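Local atomic coordinates of silicatein alpha (Tethya aurantium, PDB entry 6ZQ3), a protein that probably takes part in building the silica of sponge spicules, being a papain-family (C1) protein, represented by its mature enzyme. Residues Lys18-Cys23 with Tyr27-Met32; Glu51-Asp56 with Glu82-Gly87. One frame throughout, in Å; residues are numbered along the deposited sequence.

Contact 1. Residues Lys18-Cys23 with Tyr27-Met32; sequences KSQGDC and YAFSAM
An apolar contact without hydrogen bonds joins Lys18 and Gln20, in the loop ahead of helix 26-43, to Phe29 near the start of that helix; 195 Å² is buried in all. The ring of Phe29 fits between two aliphatic groups. Lys18 lies along its CD2-CE2 side, with CB 3.5 Å from Phe29 CE2 and CD 3.8 Å from Phe29 CD2, CD being at the ring edge and in plane. Along the CD1-CE1 side, Gln20 CB comes obliquely to 3.4 Å from Phe29 CE1. Phe29 has CG anti to its carbonyl carbon (chi1 -82°), which turns the ring into the loop. Gln20 begins a type II' turn closed by Cys23 N to Gln20 O (3.1 Å), and its OE1 is hydrogen-bonded to Ser186 OG. In papain a glutamine at the corresponding place helps form the oxyanion hole. Replacing Phe29 with an alanine would probably open a gap between Lys18 and Gln20 and deprive Phe92 of its edge-to-face partner. The chemistry implies a division of labour: the aliphatic parts of Lys18 and Gln20 pack on the ring, while Lys18 NZ is held by salt bridges to Glu51 and Glu36 and Gln20 OE1 by Ser186.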
ATOM      1  N   LYS A  18       1.576   6.605  -8.194  1.00 51.03           N
ATOM      2  CA  LYS A  18       2.637   5.966  -8.957  1.00 47.76           C
ATOM      3  C   LYS A  18       2.053   4.967  -9.946  1.00 44.08           C
ATOM      4  O   LYS A  18       0.896   4.586  -9.823  1.00 44.40           O
ATOM      5  CB  LYS A  18       3.574   5.272  -7.974  1.00 52.12           C
ATOM      6  CG  LYS A  18       4.277   6.264  -7.048  1.00 58.78           C
ATOM      7  CD  LYS A  18       4.787   5.624  -5.771  1.00 65.59           C
ATOM      8  CE  LYS A  18       5.070   6.658  -4.683  1.00 70.54           C
ATOM      9  NZ  LYS A  18       5.928   6.082  -3.593  1.00 74.38           N
ATOM     10  N   SER A  19       2.831   4.570 -10.941  1.00 43.12           N
ATOM     11  CA  SER A  19       2.424   3.517 -11.868  1.00 50.58           C
ATOM     12  C   SER A  19       3.469   2.430 -11.825  1.00 48.69           C
ATOM     13  O   SER A  19       4.627   2.686 -12.080  1.00 46.97           O
ATOM     14  CB  SER A  19       2.247   4.020 -13.330  1.00 55.58           C
ATOM     15  OG  SER A  19       1.528   3.050 -14.120  1.00 52.23           O
ATOM     16  N   GLN A  20       3.045   1.212 -11.522  1.00 47.11           N
ATOM     17  CA  GLN A  20       3.947   0.085 -11.484  1.00 47.26           C
ATOM     18  C   GLN A  20       4.305  -0.471 -12.869  1.00 47.59           C
ATOM     19  O   GLN A  20       5.079  -1.405 -12.974  1.00 48.73           O
ATOM     20  CB  GLN A  20       3.362  -1.009 -10.589  1.00 45.75           C
ATOM     21  CG  GLN A  20       2.182  -1.724 -11.184  1.00 46.68           C
ATOM     22  CD  GLN A  20       1.331  -2.417 -10.143  1.00 47.57           C
ATOM     23  OE1 GLN A  20       0.965  -1.832  -9.127  1.00 54.08           O
ATOM     24  NE2 GLN A  20       0.982  -3.652 -10.409  1.00 48.78           N
ATOM     25  N   GLY A  21       3.749   0.099 -13.928  1.00 51.88           N
ATOM     26  CA  GLY A  21       4.074  -0.314 -15.279  1.00 49.37           C
ATOM     27  C   GLY A  21       3.579  -1.723 -15.517  1.00 52.69           C
ATOM     28  O   GLY A  21       2.540  -2.132 -14.981  1.00 45.07           O
ATOM     29  N   ASP A  22       4.368  -2.467 -16.292  1.00 56.70           N
ATOM     30  CA  ASP A  22       4.126  -3.861 -16.556  1.00 59.45           C
ATOM     31  C   ASP A  22       4.722  -4.789 -15.478  1.00 63.57           C
ATOM     32  O   ASP A  22       4.746  -6.008 -15.659  1.00 72.80           O
ATOM     33  CB  ASP A  22       4.705  -4.223 -17.922  1.00 63.45           C
ATOM     34  CG  ASP A  22       4.189  -5.556 -18.434  1.00 72.45           C
ATOM     35  OD1 ASP A  22       3.015  -5.869 -18.134  1.00 79.44           O
ATOM     36  OD2 ASP A  22       4.938  -6.305 -19.119  1.00 73.26           O
ATOM     37  N   CYS A  23       5.179  -4.230 -14.358  1.00 62.21           N
ATOM     38  CA  CYS A  23       5.769  -5.016 -13.258  1.00 64.74           C
ATOM     39  C   CYS A  23       4.731  -5.310 -12.162  1.00 62.43           C
ATOM     40  O   CYS A  23       4.090  -4.397 -11.656  1.00 69.80           O
ATOM     41  CB  CYS A  23       6.980  -4.264 -12.689  1.00 67.04           C
ATOM     42  SG  CYS A  23       7.654  -4.879 -11.130  1.00 74.20           S
ATOM     43  N   TYR A  27       2.458  -5.300  -4.094  1.00 41.50           N
ATOM     44  CA  TYR A  27       2.961  -5.528  -2.726  1.00 42.58           C
ATOM     45  C   TYR A  27       3.933  -4.420  -2.298  1.00 38.54           C
ATOM     46  O   TYR A  27       3.783  -3.851  -1.217  1.00 42.29           O
ATOM     47  CB  TYR A  27       3.567  -6.925  -2.552  1.00 43.47           C
ATOM     48  CG  TYR A  27       4.886  -7.159  -3.250  1.00 46.47           C
ATOM     49  CD1 TYR A  27       4.930  -7.589  -4.567  1.00 47.23           C
ATOM     50  CD2 TYR A  27       6.099  -6.995  -2.575  1.00 46.84           C
ATOM     51  CE1 TYR A  27       6.142  -7.821  -5.199  1.00 47.93           C
ATOM     52  CE2 TYR A  27       7.306  -7.207  -3.203  1.00 46.59           C
ATOM     53  CZ  TYR A  27       7.323  -7.626  -4.517  1.00 45.00           C
ATOM     54  OH  TYR A  27       8.519  -7.852  -5.154  1.00 47.24           O
ATOM     55  N   ALA A  28       4.867  -4.070  -3.170  1.00 36.01           N
ATOM     56  CA  ALA A  28       5.899  -3.091  -2.843  1.00 36.89           C
ATOM     57  C   ALA A  28       5.359  -1.715  -2.743  1.00 38.77           C
ATOM     58  O   ALA A  28       5.783  -0.960  -1.882  1.00 44.16           O
ATOM     59  CB  ALA A  28       6.988  -3.083  -3.917  1.00 37.90           C
ATOM     60  N   PHE A  29       4.489  -1.354  -3.690  1.00 39.23           N
ATOM     61  CA  PHE A  29       3.969  -0.005  -3.754  1.00 36.61           C
ATOM     62  C   PHE A  29       3.078   0.162  -2.565  1.00 36.17           C
ATOM     63  O   PHE A  29       3.132   1.168  -1.905  1.00 35.20           O
ATOM     64  CB  PHE A  29       3.215   0.256  -5.055  1.00 37.44           C
ATOM     65  CG  PHE A  29       4.113   0.595  -6.227  1.00 36.62           C
ATOM     66  CD1 PHE A  29       4.629  -0.400  -7.027  1.00 36.31           C
ATOM     67  CD2 PHE A  29       4.439   1.900  -6.506  1.00 36.06           C
ATOM     68  CE1 PHE A  29       5.440  -0.107  -8.097  1.00 35.96           C
ATOM     69  CE2 PHE A  29       5.271   2.210  -7.558  1.00 38.46           C
ATOM     70  CZ  PHE A  29       5.771   1.199  -8.365  1.00 37.29           C
ATOM     71  N   SER A  30       2.270  -0.846  -2.292  1.00 36.31           N
ATOM     72  CA  SER A  30       1.390  -0.826  -1.130  1.00 39.34           C
ATOM     73  C   SER A  30       2.148  -0.742   0.224  1.00 45.54           C
ATOM     74  O   SER A  30       1.722  -0.011   1.132  1.00 47.68           O
ATOM     75  CB  SER A  30       0.531  -2.078  -1.134  1.00 38.97           C
ATOM     76  OG  SER A  30      -0.147  -2.191   0.094  1.00 47.61           O
ATOM     77  N   ALA A  31       3.251  -1.489   0.354  1.00 40.26           N
ATOM     78  CA  ALA A  31       4.042  -1.482   1.581  1.00 42.37           C
ATOM     79  C   ALA A  31       4.753  -0.154   1.852  1.00 44.08           C
ATOM     80  O   ALA A  31       4.717   0.338   2.992  1.00 40.08           O
ATOM     81  CB  ALA A  31       5.048  -2.616   1.564  1.00 42.84           C
ATOM     82  N   MET A  32       5.365   0.416   0.804  1.00 45.82           N
ATOM     83  CA  MET A  32       6.068   1.706   0.860  1.00 44.36           C
ATOM     84  C   MET A  32       5.151   2.865   1.144  1.00 45.47           C
ATOM     85  O   MET A  32       5.527   3.800   1.852  1.00 50.81           O
ATOM     86  CB  MET A  32       6.790   1.967  -0.462  1.00 49.20           C
ATOM     87  CG  MET A  32       7.956   1.025  -0.702  1.00 55.31           C
ATOM     88  SD  MET A  32       9.228   1.105   0.602  1.00 71.31           S
ATOM     89  CE  MET A  32       8.622  -0.072   1.817  1.00 66.16           C
TER

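Contact 2. Residues Glu51-Asp56 with Glu82-Gly87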
ATOM      1  N   GLU A  51      10.214   1.753  -4.057  1.00 44.74           N
ATOM      2  CA  GLU A  51       9.631   0.461  -4.326  1.00 45.19           C
ATOM      3  C   GLU A  51      10.597  -0.415  -5.113  1.00 45.54           C
ATOM      4  O   GLU A  51      10.458  -1.639  -5.123  1.00 48.31           O
ATOM      5  CB  GLU A  51       8.375   0.631  -5.163  1.00 50.67           C
ATOM      6  CG  GLU A  51       7.250   1.388  -4.485  1.00 57.15           C
ATOM      7  CD  GLU A  51       7.313   2.892  -4.684  1.00 62.48           C
ATOM      8  OE1 GLU A  51       8.140   3.342  -5.508  1.00 69.03           O
ATOM      9  OE2 GLU A  51       6.540   3.616  -4.007  1.00 66.52           O
ATOM     10  N   GLN A  52      11.535   0.210  -5.820  1.00 40.93           N
ATOM     11  CA  GLN A  52      12.502  -0.515  -6.612  1.00 41.55           C
ATOM     12  C   GLN A  52      13.450  -1.255  -5.673  1.00 45.49           C
ATOM     13  O   GLN A  52      13.883  -2.406  -5.939  1.00 42.39           O
ATOM     14  CB  GLN A  52      13.257   0.496  -7.477  1.00 43.43           C
ATOM     15  CG  GLN A  52      14.184  -0.110  -8.526  1.00 45.35           C
ATOM     16  CD  GLN A  52      13.517  -1.114  -9.438  1.00 46.73           C
ATOM     17  OE1 GLN A  52      12.389  -0.930  -9.874  1.00 49.26           O
ATOM     18  NE2 GLN A  52      14.229  -2.193  -9.742  1.00 55.84           N
ATOM     19  N   ASN A  53      13.769  -0.573  -4.568  1.00 43.84           N
ATOM     20  CA  ASN A  53      14.608  -1.134  -3.505  1.00 46.33           C
ATOM     21  C   ASN A  53      14.027  -2.457  -3.036  1.00 47.42           C
ATOM     22  O   ASN A  53      14.746  -3.443  -2.945  1.00 51.95           O
ATOM     23  CB  ASN A  53      14.681  -0.139  -2.341  1.00 46.18           C
ATOM     24  CG  ASN A  53      15.804  -0.420  -1.398  1.00 44.56           C
ATOM     25  OD1 ASN A  53      16.197   0.445  -0.631  1.00 44.49           O
ATOM     26  ND2 ASN A  53      16.327  -1.630  -1.442  1.00 48.49           N
ATOM     27  N   ILE A  54      12.719  -2.463  -2.776  1.00 46.12           N
ATOM     28  CA  ILE A  54      12.026  -3.645  -2.292  1.00 50.65           C
ATOM     29  C   ILE A  54      11.997  -4.715  -3.377  1.00 51.51           C
ATOM     30  O   ILE A  54      12.117  -5.913  -3.090  1.00 53.57           O
ATOM     31  CB  ILE A  54      10.568  -3.340  -1.878  1.00 49.66           C
ATOM     32  CG1 ILE A  54      10.485  -2.809  -0.457  1.00 58.36           C
ATOM     33  CG2 ILE A  54       9.734  -4.598  -1.895  1.00 50.30           C
ATOM     34  CD1 ILE A  54      11.139  -1.470  -0.261  1.00 62.88           C
ATOM     35  N   ILE A  55      11.800  -4.296  -4.619  1.00 48.19           N
ATOM     36  CA  ILE A  55      11.733  -5.264  -5.721  1.00 51.37           C
ATOM     37  C   ILE A  55      13.074  -5.952  -5.922  1.00 46.65           C
ATOM     38  O   ILE A  55      13.141  -7.181  -5.923  1.00 40.01           O
ATOM     39  CB  ILE A  55      11.242  -4.627  -7.043  1.00 51.65           C
ATOM     40  CG1 ILE A  55       9.733  -4.408  -6.959  1.00 51.15           C
ATOM     41  CG2 ILE A  55      11.540  -5.532  -8.232  1.00 53.10           C
ATOM     42  CD1 ILE A  55       9.229  -3.234  -7.771  1.00 55.25           C
ATOM     43  N   ASP A  56      14.129  -5.157  -6.073  1.00 44.98           N
ATOM     44  CA  ASP A  56      15.455  -5.715  -6.258  1.00 47.16           C
ATOM     45  C   ASP A  56      15.959  -6.585  -5.103  1.00 48.23           C
ATOM     46  O   ASP A  56      16.644  -7.578  -5.363  1.00 56.62           O
ATOM     47  CB  ASP A  56      16.478  -4.609  -6.518  1.00 47.42           C
ATOM     48  CG  ASP A  56      16.186  -3.850  -7.769  1.00 46.87           C
ATOM     49  OD1 ASP A  56      15.397  -4.367  -8.596  1.00 44.05           O
ATOM     50  OD2 ASP A  56      16.731  -2.739  -7.928  1.00 48.10           O
ATOM     51  N   GLU A  82      17.522  -2.925   8.078  1.00 58.99           N
ATOM     52  CA  GLU A  82      17.600  -1.686   8.852  1.00 59.59           C
ATOM     53  C   GLU A  82      17.473  -0.399   8.037  1.00 60.59           C
ATOM     54  O   GLU A  82      18.209   0.562   8.259  1.00 58.30           O
ATOM     55  CB  GLU A  82      18.897  -1.654   9.668  1.00 59.25           C
ATOM     56  N   GLY A  83      16.535  -0.389   7.100  1.00 65.26           N
ATOM     57  CA  GLY A  83      16.271   0.789   6.262  1.00 65.31           C
ATOM     58  C   GLY A  83      15.773   0.545   4.840  1.00 63.32           C
ATOM     59  O   GLY A  83      16.005  -0.510   4.236  1.00 61.89           O
ATOM     60  N   VAL A  84      15.082   1.542   4.305  1.00 62.11           N
ATOM     61  CA  VAL A  84      14.709   1.555   2.896  1.00 58.86           C
ATOM     62  C   VAL A  84      15.199   2.855   2.268  1.00 51.92           C
ATOM     63  O   VAL A  84      15.176   3.894   2.916  1.00 45.27           O
ATOM     64  CB  VAL A  84      13.179   1.389   2.736  1.00 63.99           C
ATOM     65  CG1 VAL A  84      12.453   2.702   2.975  1.00 64.29           C
ATOM     66  CG2 VAL A  84      12.844   0.783   1.371  1.00 58.99           C
ATOM     67  N   ASP A  85      15.680   2.786   1.029  1.00 46.60           N
ATOM     68  CA  ASP A  85      16.084   3.993   0.330  1.00 49.99           C
ATOM     69  C   ASP A  85      14.850   4.767  -0.161  1.00 53.02           C
ATOM     70  O   ASP A  85      13.774   4.186  -0.398  1.00 51.97           O
ATOM     71  CB  ASP A  85      16.978   3.680  -0.882  1.00 52.56           C
ATOM     72  CG  ASP A  85      18.414   3.375  -0.505  1.00 58.90           C
ATOM     73  OD1 ASP A  85      18.845   3.662   0.643  1.00 57.88           O
ATOM     74  OD2 ASP A  85      19.127   2.857  -1.395  1.00 65.43           O
ATOM     75  N   ASP A  86      15.034   6.069  -0.351  1.00 48.75           N
ATOM     76  CA  ASP A  86      13.999   6.891  -0.918  1.00 57.32           C
ATOM     77  C   ASP A  86      14.102   6.908  -2.429  1.00 54.04           C
ATOM     78  O   ASP A  86      15.145   6.586  -2.980  1.00 51.80           O
ATOM     79  CB  ASP A  86      14.027   8.302  -0.331  1.00 66.30           C
ATOM     80  CG  ASP A  86      15.366   8.919  -0.391  1.00 66.43           C
ATOM     81  OD1 ASP A  86      15.909   9.024  -1.516  1.00 67.90           O
ATOM     82  OD2 ASP A  86      15.861   9.292   0.697  1.00 75.96           O
ATOM     83  N   GLY A  87      13.001   7.296  -3.071  1.00 53.37           N
ATOM     84  CA  GLY A  87      12.825   7.165  -4.510  1.00 55.25           C
ATOM     85  C   GLY A  87      13.852   7.976  -5.256  1.00 58.71           C
ATOM     86  O   GLY A  87      14.500   7.462  -6.171  1.00 59.54           O
TER
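Asn53 reaches from helix 51-57 to the backbone of Asp85 in strand 84-85. Asp85 N donates to Asn53 OD1 at 2.9 Å with an N-H...O angle of 165°, and the donor lies in the carbonyl plane of the amide. The side chain is aimed there by a CG anti to the backbone N (chi1 -163°). The same oxygen sits 3.3 Å from Asp85 CB, and the amide and carboxylate planes are 47° apart. Beside this bond the apolar part is small: Ile54 CD1 meets Val84 CG2 at 3.3 Å, a tight contact. In the next shell, Asp85 OD2 accepts a bond from Gln102 N, and a weak one runs from Asn53 ND2 to Tyr77 OH. On the helix itself, Gln52 NE2 donates to Asp56 OD2 (3.1 Å, syn side), and both residues bind the 90-97 region, Gln52 through Arg93 N and Lys95 O, Asp56 through Tyr90 OH and Ser97 N. Val84 pairs with Gly107 and Ala108 of the neighbouring strand. A Schellman motif at Glu82 ends helix 71-80 just before Val84. Helix 51-57, whose Asn53 oxygen accepts the N-H of the short two-stranded antiparallel sheet, is part of the mainly helical domain of the papain fold.

Following the chain from the N terminus, contact 1 closes first, a tight loop with three residues between 18-23 and 27-32 that leads into helix 26-43. Contact 2 comes after it in series, closing a longer loop of 25 residues that contains helix 71-80. The disulfide Cys23-Cys66 crosses between them, running from Cys23, at the end of segment 18-23, to Cys66 inside the loop closed by contact 2. With centres 12 Å apart, the contacts also touch directly: Lys18 NZ forms a salt bridge with Glu51 OE2 at 2.6 Å, and Met32 SD packs 3.3 Å from Ile54 CD1 and 3.7 Å from Val84 CG2. Helix 26-43 is thereby tied to helix 51-57 and strand 84-85.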